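Local coordinates for C2 domain protein (Ramazzottius varieornatus, PDB 7DF2) that binds three calcium ions at one end of a C2 domain and is known only from tardigrades, its cellular role not being established, at residues Asp69-Lys80 and Lys125-Lys135; Asp141-His149 and Cys172-Val182. All blocks are in the same frame, centred on the assembly; numbering follows the deposited sequence.

Contact 1 of 2, residues Asp69-Lys80 and Lys125-Lys135; sequences DPKIIAFIDTEK and KIAMRVRAIDK. With CA (calcium ion), chain D; CA (calcium ion), chain E; CA (calcium ion), chain C.
K71, I73, F75 and D77 form antiparallel hydrogen-bonded pairs with I133, R131, R129 and A127, both bonds closed in each. P70, I72, A74 and I76 alternate with them as non-hydrogen-bonded pairs opposite D134, A132, V130 and M128.

Apolar contacts lie mainly on the face of I72, A74, I76 and V130. I76 CG2 meets I126 CG2 at 3.6 Å, and the side chains of I72 and V130 cross obliquely, CG2 meeting CG1 at 3.8 Å. M45 of strand 41-51 packs on I76, M128 and V130, so this face lines the interior of the C2 beta sandwich. On the other face, I73 CG1 runs alongside R131 CB, while the extended R131 chain leads away to N145.

A salt bridge joins D77 and R129. With CG of D77 anti to the backbone N (chi1 -177°), R129 grips D77 OD2 side-on with NE, at 2.8 Å, and NH2. R129 NH2 also donates to K80 O at 2.9 Å, both acceptors lying near the guanidinium plane. D77 OD1 accepts from E79 N, an Asx turn, and from K80 N three residues on, an Asx motif, with N201 a further partner. A leucine in place of R129 would probably leave the buried D77 OD2 without its countercharge and K80 O without this donor.

D69 OD2, at 2.3 Å, and both D134 oxygens bind the calcium ion of chain D, joined by K135 O. Both D69 oxygens bind the calcium ion of chain E, OD2 thus bridging the two ions, and D134 OD2 binds that of chain C; D63 takes part in all three sites, D136 in those of chains D and C. D69 N donates to D134 OD1 at 2.8 Å, and K135 N to D69 O at 2.9 Å.

Contact 2 of 2, residues Asp141-His149 and Cys172-Val182; sequences DKIDNYKCH and CAGEDRASSKV. With CA (calcium ion), chain C.
K142 stretches across E175 and D176, its fully extended chain placing NZ 3.0 Å from E175 OE2 and equally near D176 OD2. The resulting salt-bridge network meets E175 OE2 on its anti lone pair but D176 OD2 from above the carboxylate plane. Just before it, D141 OD2 binds the calcium ion of chain C.

I143 and D144 both face A132 in a classic beta bulge. The buried D144 carboxylate then collects backbone N-H groups of the opposite loop: OD1 takes D176 N on its syn lone pair at 2.9 Å and N145 N on its anti one, and OD2 takes R177 N at 2.8 Å. G174 CA lies so close to the carboxylate, 3.4 Å from D144 OD2, that a CB there would run into that oxygen.

N145 O receives E175 N nearly along the C=O axis. Its side chain lies beside that of E175, where ND2 donates to OE2 with the amide and carboxylate planes 65° apart, while N145 OD1 is held by R131 NH1.

Y146 contributes most to the contact. V182 CB sits over one face of its ring, offset toward the rim, and V182 CG1 touches Y146 CB at 3.5 Å. Along the ring, CD2 passes G174 CA at 3.4 Å, and OH shares a 2.7 Å hydrogen bond with S180 OG, which is also bonded to D51 O.

Waters link K147 N and O to A173 O. C148 and C172 are disulfide partners in this protein; in the C148 conformer given, one of two, SG is turned from C172.

Strand 139-150 is hydrogen-bonded to strand 121-136, whereas the loop joins strands 170-173 and 181-190, antiparallel neighbours at one edge of the other sheet, and V182 on the latter strand packs on V47 and L50 of strand 41-51.

How the contacts relate
Strands 121-136 and 139-150 are neighbours in one sheet and bring the two contacts together: D134 N lies 2.7 Å from D141 O, and M128 N the same distance from C148 O, both probable hydrogen bonds. Contact 1 is the more buried, its centre about 4 Å from the centre of the chain, and rests on regular strand pairing within a single sheet. Contact 2, partly buried, instead ties that sheet to a loop of the other, so side-chain carboxylates, a tyrosine hydroxyl and waters do much of the bonding. Both reach the calcium ion of chain C, through D134 in contact 1 and D141 in contact 2, with a water ligand in common.

Contact 1 of 2, residues Asp69-Lys80 and Lys125-Lys135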
# COMPACT_ATOMS: atom_id res chain seq x y z
N ASP A 69 -18.38 0.99 4.61
CA ASP A 69 -18.11 -0.38 5.06
C ASP A 69 -16.82 -0.84 4.41
O ASP A 69 -16.83 -1.62 3.44
CB ASP A 69 -19.27 -1.31 4.73
CG ASP A 69 -20.59 -0.67 5.04
OD1 ASP A 69 -20.76 -0.29 6.21
OD2 ASP A 69 -21.40 -0.48 4.10
N PRO A 70 -15.68 -0.36 4.90
CA PRO A 70 -14.44 -0.45 4.12
C PRO A 70 -13.84 -1.84 4.14
O PRO A 70 -13.76 -2.50 5.19
CB PRO A 70 -13.52 0.57 4.79
CG PRO A 70 -14.00 0.61 6.20
CD PRO A 70 -15.49 0.42 6.14
N LYS A 71 -13.45 -2.31 2.97
CA LYS A 71 -12.50 -3.40 2.82
C LYS A 71 -11.25 -2.76 2.23
O LYS A 71 -11.30 -2.17 1.14
CB LYS A 71 -13.03 -4.51 1.91
CG LYS A 71 -12.03 -5.67 1.74
CD LYS A 71 -12.66 -6.85 0.98
CE LYS A 71 -11.64 -7.98 0.78
NZ LYS A 71 -12.22 -9.13 0.02
N ILE A 72 -10.14 -2.85 2.95
CA ILE A 72 -8.91 -2.16 2.59
C ILE A 72 -7.82 -3.20 2.41
O ILE A 72 -7.58 -4.01 3.30
CB ILE A 72 -8.52 -1.13 3.67
CG1 ILE A 72 -9.65 -0.10 3.83
CG2 ILE A 72 -7.21 -0.43 3.30
CD1 ILE A 72 -9.49 0.87 5.01
N ILE A 73 -7.18 -3.19 1.24
CA ILE A 73 -6.19 -4.19 0.89
C ILE A 73 -4.91 -3.49 0.44
O ILE A 73 -4.94 -2.35 -0.04
CB ILE A 73 -6.70 -5.14 -0.22
CG1 ILE A 73 -6.88 -4.38 -1.54
CG2 ILE A 73 -8.03 -5.78 0.19
CD1 ILE A 73 -7.46 -5.25 -2.66
N ALA A 74 -3.77 -4.16 0.63
CA ALA A 74 -2.47 -3.54 0.41
C ALA A 74 -1.49 -4.52 -0.22
O ALA A 74 -1.61 -5.74 -0.07
CB ALA A 74 -1.87 -3.00 1.72
N PHE A 75 -0.50 -3.96 -0.92
CA PHE A 75 0.52 -4.76 -1.59
C PHE A 75 1.77 -3.90 -1.79
O PHE A 75 1.66 -2.71 -2.10
CB PHE A 75 -0.02 -5.26 -2.94
CG PHE A 75 0.87 -6.28 -3.61
CD1 PHE A 75 0.81 -7.62 -3.24
CD2 PHE A 75 1.75 -5.89 -4.61
CE1 PHE A 75 1.62 -8.56 -3.87
CE2 PHE A 75 2.56 -6.83 -5.24
CZ PHE A 75 2.49 -8.16 -4.86
N ILE A 76 2.94 -4.51 -1.60
CA ILE A 76 4.21 -3.86 -1.92
C ILE A 76 4.59 -4.31 -3.33
O ILE A 76 4.91 -5.49 -3.54
CB ILE A 76 5.31 -4.22 -0.91
CG1 ILE A 76 4.95 -3.75 0.50
CG2 ILE A 76 6.64 -3.65 -1.35
CD1 ILE A 76 5.79 -4.44 1.62
N ASP A 77 4.55 -3.38 -4.30
CA ASP A 77 4.75 -3.71 -5.72
C ASP A 77 6.19 -3.43 -6.12
O ASP A 77 6.55 -2.30 -6.47
CB ASP A 77 3.77 -2.92 -6.59
CG ASP A 77 3.87 -3.29 -8.07
OD1 ASP A 77 4.67 -4.19 -8.42
OD2 ASP A 77 3.14 -2.66 -8.87
N THR A 78 7.02 -4.47 -6.11
CA THR A 78 8.42 -4.32 -6.48
C THR A 78 8.67 -4.50 -7.98
O THR A 78 9.82 -4.33 -8.41
CB THR A 78 9.27 -5.35 -5.72
OG1 THR A 78 8.76 -6.66 -5.99
CG2 THR A 78 9.23 -5.05 -4.21
N GLU A 79 7.65 -4.83 -8.76
CA GLU A 79 7.83 -5.24 -10.15
C GLU A 79 7.19 -4.30 -11.17
O GLU A 79 7.78 -4.06 -12.23
CB GLU A 79 7.26 -6.65 -10.36
CG GLU A 79 7.77 -7.70 -9.38
CD GLU A 79 7.15 -9.07 -9.65
OE1 GLU A 79 6.48 -9.22 -10.69
OE2 GLU A 79 7.32 -9.99 -8.82
N LYS A 80 6.00 -3.76 -10.89
CA LYS A 80 5.27 -2.98 -11.89
C LYS A 80 4.81 -1.62 -11.35
O LYS A 80 3.64 -1.26 -11.48
CB LYS A 80 4.08 -3.79 -12.41
CG LYS A 80 4.45 -5.16 -12.96
CD LYS A 80 5.10 -5.03 -14.33
CE LYS A 80 5.09 -6.34 -15.12
NZ LYS A 80 5.99 -6.28 -16.31
N LYS A 125 12.22 1.89 -8.24
CA LYS A 125 10.99 2.40 -7.64
C LYS A 125 10.19 1.22 -7.11
O LYS A 125 10.00 0.23 -7.83
CB LYS A 125 10.15 3.17 -8.66
CG LYS A 125 10.44 4.65 -8.73
CD LYS A 125 9.23 5.42 -9.21
CE LYS A 125 8.86 5.03 -10.62
NZ LYS A 125 7.95 6.04 -11.21
N ILE A 126 9.68 1.34 -5.89
CA ILE A 126 8.77 0.35 -5.32
C ILE A 126 7.47 1.05 -5.00
O ILE A 126 7.46 2.07 -4.30
CB ILE A 126 9.37 -0.31 -4.06
CG1 ILE A 126 10.62 -1.12 -4.43
CG2 ILE A 126 8.34 -1.20 -3.37
CD1 ILE A 126 11.37 -1.64 -3.23
N ALA A 127 6.37 0.52 -5.50
CA ALA A 127 5.06 1.15 -5.34
C ALA A 127 4.33 0.52 -4.17
O ALA A 127 4.00 -0.67 -4.20
CB ALA A 127 4.24 1.01 -6.62
N MET A 128 4.08 1.31 -3.13
CA MET A 128 3.14 0.91 -2.09
C MET A 128 1.74 1.11 -2.65
O MET A 128 1.40 2.23 -3.07
CB MET A 128 3.36 1.74 -0.83
CG MET A 128 4.70 1.46 -0.17
SD MET A 128 4.89 2.39 1.36
CE MET A 128 5.29 4.03 0.78
N ARG A 129 0.95 0.04 -2.72
CA ARG A 129 -0.38 0.07 -3.33
C ARG A 129 -1.42 -0.22 -2.27
O ARG A 129 -1.27 -1.17 -1.50
CB ARG A 129 -0.50 -0.94 -4.48
CG ARG A 129 0.36 -0.63 -5.69
CD ARG A 129 -0.01 -1.55 -6.85
NE ARG A 129 0.81 -1.29 -8.02
CZ ARG A 129 0.50 -0.43 -8.98
NH1 ARG A 129 -0.63 0.27 -8.92
NH2 ARG A 129 1.32 -0.26 -10.01
N VAL A 130 -2.49 0.58 -2.23
CA VAL A 130 -3.62 0.34 -1.35
C VAL A 130 -4.89 0.52 -2.17
O VAL A 130 -4.99 1.45 -2.98
CB VAL A 130 -3.65 1.29 -0.13
CG1 VAL A 130 -4.92 1.09 0.70
CG2 VAL A 130 -2.41 1.10 0.75
N ARG A 131 -5.85 -0.38 -1.97
CA ARG A 131 -7.17 -0.20 -2.56
C ARG A 131 -8.22 -0.27 -1.46
O ARG A 131 -8.20 -1.18 -0.62
CB ARG A 131 -7.44 -1.25 -3.64
CG ARG A 131 -8.90 -1.21 -4.18
CD ARG A 131 -9.03 -2.19 -5.35
NE ARG A 131 -10.39 -2.27 -5.87
CZ ARG A 131 -10.89 -1.46 -6.79
NH1 ARG A 131 -10.15 -0.50 -7.30
NH2 ARG A 131 -12.14 -1.61 -7.21
N ALA A 132 -9.14 0.69 -1.47
CA ALA A 132 -10.23 0.72 -0.52
C ALA A 132 -11.55 0.70 -1.28
O ALA A 132 -11.74 1.48 -2.21
CB ALA A 132 -10.16 1.96 0.38
N ILE A 133 -12.46 -0.18 -0.87
CA ILE A 133 -13.81 -0.20 -1.43
C ILE A 133 -14.79 -0.20 -0.26
O ILE A 133 -14.47 -0.62 0.85
CB ILE A 133 -14.10 -1.40 -2.37
CG1 ILE A 133 -13.99 -2.72 -1.61
CG2 ILE A 133 -13.12 -1.43 -3.52
CD1 ILE A 133 -15.32 -3.34 -1.23
N ASP A 134 -15.99 0.29 -0.54
CA ASP A 134 -17.12 0.18 0.37
C ASP A 134 -17.91 -1.06 -0.04
O ASP A 134 -18.32 -1.18 -1.20
CB ASP A 134 -17.99 1.43 0.30
CG ASP A 134 -19.39 1.20 0.84
OD1 ASP A 134 -19.50 0.77 2.00
OD2 ASP A 134 -20.38 1.45 0.12
N LYS A 135 -18.10 -1.99 0.90
CA LYS A 135 -18.89 -3.17 0.59
C LYS A 135 -20.37 -2.80 0.49
O LYS A 135 -20.91 -2.13 1.38
CB LYS A 135 -18.69 -4.24 1.65
CG LYS A 135 -17.30 -4.83 1.68
CD LYS A 135 -17.19 -5.91 2.74
CE LYS A 135 -17.48 -5.34 4.12
NZ LYS A 135 -16.41 -4.41 4.56
CA CA D . -21.82 -0.01 1.86
CA CA E . -22.72 1.20 5.54
CA CA C . -22.26 2.06 -1.12
O HOH W 1 -10.42 -3.16 -1.27
O HOH W 2 10.30 -1.88 -9.60
O HOH W 3 -24.32 2.64 -2.20
O HOH W 4 -23.92 -1.11 2.31
O HOH W 5 -24.08 -0.81 5.88

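Contact 2 of 2, residues Asp141-His149 and Cys172-Val182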
# COMPACT_ATOMS: atom_id res chain seq x y z
N ASP A 141 -18.07 -0.88 -4.06
CA ASP A 141 -18.32 0.54 -4.30
C ASP A 141 -16.96 1.21 -4.08
O ASP A 141 -16.54 1.36 -2.93
CB ASP A 141 -19.40 1.03 -3.33
CG ASP A 141 -19.76 2.50 -3.49
OD1 ASP A 141 -18.99 3.29 -4.07
OD2 ASP A 141 -20.83 2.86 -2.97
N LYS A 142 -16.26 1.57 -5.16
CA LYS A 142 -14.86 1.97 -5.02
C LYS A 142 -14.72 3.26 -4.23
O LYS A 142 -15.39 4.27 -4.50
CB LYS A 142 -14.22 2.11 -6.40
CG LYS A 142 -12.77 2.63 -6.37
CD LYS A 142 -12.30 3.00 -7.78
CE LYS A 142 -10.83 3.37 -7.79
NZ LYS A 142 -10.38 3.68 -9.18
N ILE A 143 -13.84 3.23 -3.22
CA ILE A 143 -13.45 4.44 -2.52
C ILE A 143 -12.28 5.04 -3.28
O ILE A 143 -12.41 6.11 -3.88
CB ILE A 143 -13.13 4.17 -1.04
CG1 ILE A 143 -14.43 3.77 -0.34
CG2 ILE A 143 -12.58 5.42 -0.36
CD1 ILE A 143 -14.22 3.11 0.98
N ASP A 144 -11.14 4.34 -3.32
CA ASP A 144 -10.05 4.80 -4.18
C ASP A 144 -8.95 3.76 -4.22
O ASP A 144 -8.91 2.81 -3.42
CB ASP A 144 -9.47 6.15 -3.73
CG ASP A 144 -9.28 7.11 -4.91
OD1 ASP A 144 -8.94 6.61 -6.00
OD2 ASP A 144 -9.48 8.34 -4.75
N ASN A 145 -8.06 3.95 -5.20
CA ASN A 145 -6.74 3.33 -5.24
C ASN A 145 -5.71 4.38 -4.85
O ASN A 145 -5.85 5.56 -5.19
CB ASN A 145 -6.41 2.78 -6.64
CG ASN A 145 -7.34 1.66 -7.08
OD1 ASN A 145 -7.82 0.87 -6.27
ND2 ASN A 145 -7.58 1.57 -8.39
N TYR A 146 -4.68 3.96 -4.13
CA TYR A 146 -3.64 4.85 -3.63
C TYR A 146 -2.29 4.25 -3.97
O TYR A 146 -2.08 3.06 -3.72
CB TYR A 146 -3.77 5.05 -2.10
CG TYR A 146 -5.15 5.40 -1.63
CD1 TYR A 146 -6.12 4.41 -1.44
CD2 TYR A 146 -5.50 6.71 -1.34
CE1 TYR A 146 -7.39 4.73 -1.01
CE2 TYR A 146 -6.78 7.05 -0.90
CZ TYR A 146 -7.72 6.05 -0.74
OH TYR A 146 -9.00 6.38 -0.31
N LYS A 147 -1.39 5.04 -4.54
CA LYS A 147 -0.05 4.56 -4.87
C LYS A 147 0.98 5.60 -4.47
O LYS A 147 0.86 6.78 -4.82
CB LYS A 147 0.09 4.24 -6.37
CG LYS A 147 1.47 3.73 -6.77
CD LYS A 147 1.47 3.22 -8.21
CE LYS A 147 1.57 4.37 -9.21
NZ LYS A 147 1.54 3.87 -10.62
N CYS A 148 2.00 5.13 -3.75
CA CYS A 148 3.08 5.94 -3.21
C CYS A 148 4.38 5.21 -3.54
O CYS A 148 4.47 4.00 -3.35
CB CYS A 148 2.91 6.07 -1.69
SG CYS A 148 4.15 6.99 -0.83
N HIS A 149 5.38 5.94 -4.05
CA HIS A 149 6.62 5.29 -4.44
C HIS A 149 7.72 5.41 -3.39
O HIS A 149 7.91 6.46 -2.78
CB HIS A 149 7.13 5.90 -5.75
CG HIS A 149 6.24 5.63 -6.92
ND1 HIS A 149 5.91 4.35 -7.31
CD2 HIS A 149 5.62 6.46 -7.78
CE1 HIS A 149 5.11 4.41 -8.37
NE2 HIS A 149 4.92 5.68 -8.67
N CYS A 172 -0.74 9.83 1.30
CA CYS A 172 -0.80 9.31 -0.05
C CYS A 172 -2.18 9.58 -0.65
O CYS A 172 -3.18 9.04 -0.17
CB CYS A 172 -0.54 7.81 -0.05
SG CYS A 172 -0.22 7.21 -1.67
N ALA A 173 -2.22 10.39 -1.70
CA ALA A 173 -3.49 10.84 -2.26
C ALA A 173 -4.17 9.77 -3.09
O ALA A 173 -3.53 9.02 -3.83
CB ALA A 173 -3.28 12.09 -3.13
N GLY A 174 -5.51 9.75 -3.03
CA GLY A 174 -6.27 8.86 -3.90
C GLY A 174 -6.10 9.23 -5.36
O GLY A 174 -5.94 10.40 -5.72
N GLU A 175 -6.13 8.21 -6.23
CA GLU A 175 -5.96 8.47 -7.66
C GLU A 175 -7.17 9.20 -8.25
O GLU A 175 -7.00 10.05 -9.14
CB GLU A 175 -5.69 7.17 -8.43
CG GLU A 175 -6.90 6.31 -8.79
CD GLU A 175 -6.55 5.03 -9.56
OE1 GLU A 175 -5.41 4.90 -10.07
OE2 GLU A 175 -7.42 4.14 -9.66
N ASP A 176 -8.37 8.90 -7.76
CA ASP A 176 -9.60 9.51 -8.25
C ASP A 176 -9.98 10.77 -7.48
O ASP A 176 -10.43 11.75 -8.07
CB ASP A 176 -10.75 8.51 -8.19
CG ASP A 176 -10.68 7.44 -9.27
OD1 ASP A 176 -9.83 7.56 -10.19
OD2 ASP A 176 -11.47 6.49 -9.20
N ARG A 177 -9.85 10.75 -6.15
CA ARG A 177 -10.14 11.91 -5.29
C ARG A 177 -8.89 12.17 -4.46
O ARG A 177 -8.67 11.50 -3.44
CB ARG A 177 -11.34 11.68 -4.38
CG ARG A 177 -12.70 11.84 -5.00
CD ARG A 177 -13.80 11.65 -3.97
NE ARG A 177 -14.13 12.92 -3.31
CZ ARG A 177 -13.81 13.23 -2.05
NH1 ARG A 177 -14.15 14.41 -1.56
NH2 ARG A 177 -13.16 12.36 -1.29
N ALA A 178 -8.08 13.14 -4.88
CA ALA A 178 -6.83 13.43 -4.18
C ALA A 178 -7.05 13.87 -2.74
O ALA A 178 -6.12 13.77 -1.93
CB ALA A 178 -6.04 14.50 -4.93
N SER A 179 -8.25 14.35 -2.38
CA SER A 179 -8.48 14.75 -0.99
C SER A 179 -8.68 13.56 -0.06
O SER A 179 -8.62 13.73 1.16
CB SER A 179 -9.68 15.69 -0.87
OG SER A 179 -10.87 15.03 -1.23
N SER A 180 -8.93 12.37 -0.62
CA SER A 180 -8.89 11.14 0.16
C SER A 180 -7.44 10.70 0.29
O SER A 180 -6.72 10.64 -0.71
CB SER A 180 -9.74 10.06 -0.51
OG SER A 180 -9.74 8.87 0.25
N LYS A 181 -7.01 10.39 1.52
CA LYS A 181 -5.61 10.07 1.79
C LYS A 181 -5.51 8.78 2.58
O LYS A 181 -6.29 8.55 3.51
CB LYS A 181 -4.92 11.18 2.58
CG LYS A 181 -5.16 12.58 2.03
CD LYS A 181 -4.27 12.92 0.86
CE LYS A 181 -4.29 14.44 0.65
NZ LYS A 181 -4.11 14.84 -0.77
N VAL A 182 -4.55 7.94 2.21
CA VAL A 182 -4.08 6.86 3.07
C VAL A 182 -2.72 7.30 3.60
O VAL A 182 -1.89 7.81 2.85
CB VAL A 182 -4.01 5.50 2.36
CG1 VAL A 182 -2.96 5.47 1.27
CG2 VAL A 182 -3.69 4.40 3.40
CA CA C . -22.26 2.06 -1.12
O HOH W 6 -2.65 7.24 -5.82
O HOH W 7 -0.64 9.22 -4.73
O HOH W 3 -24.32 2.64 -2.20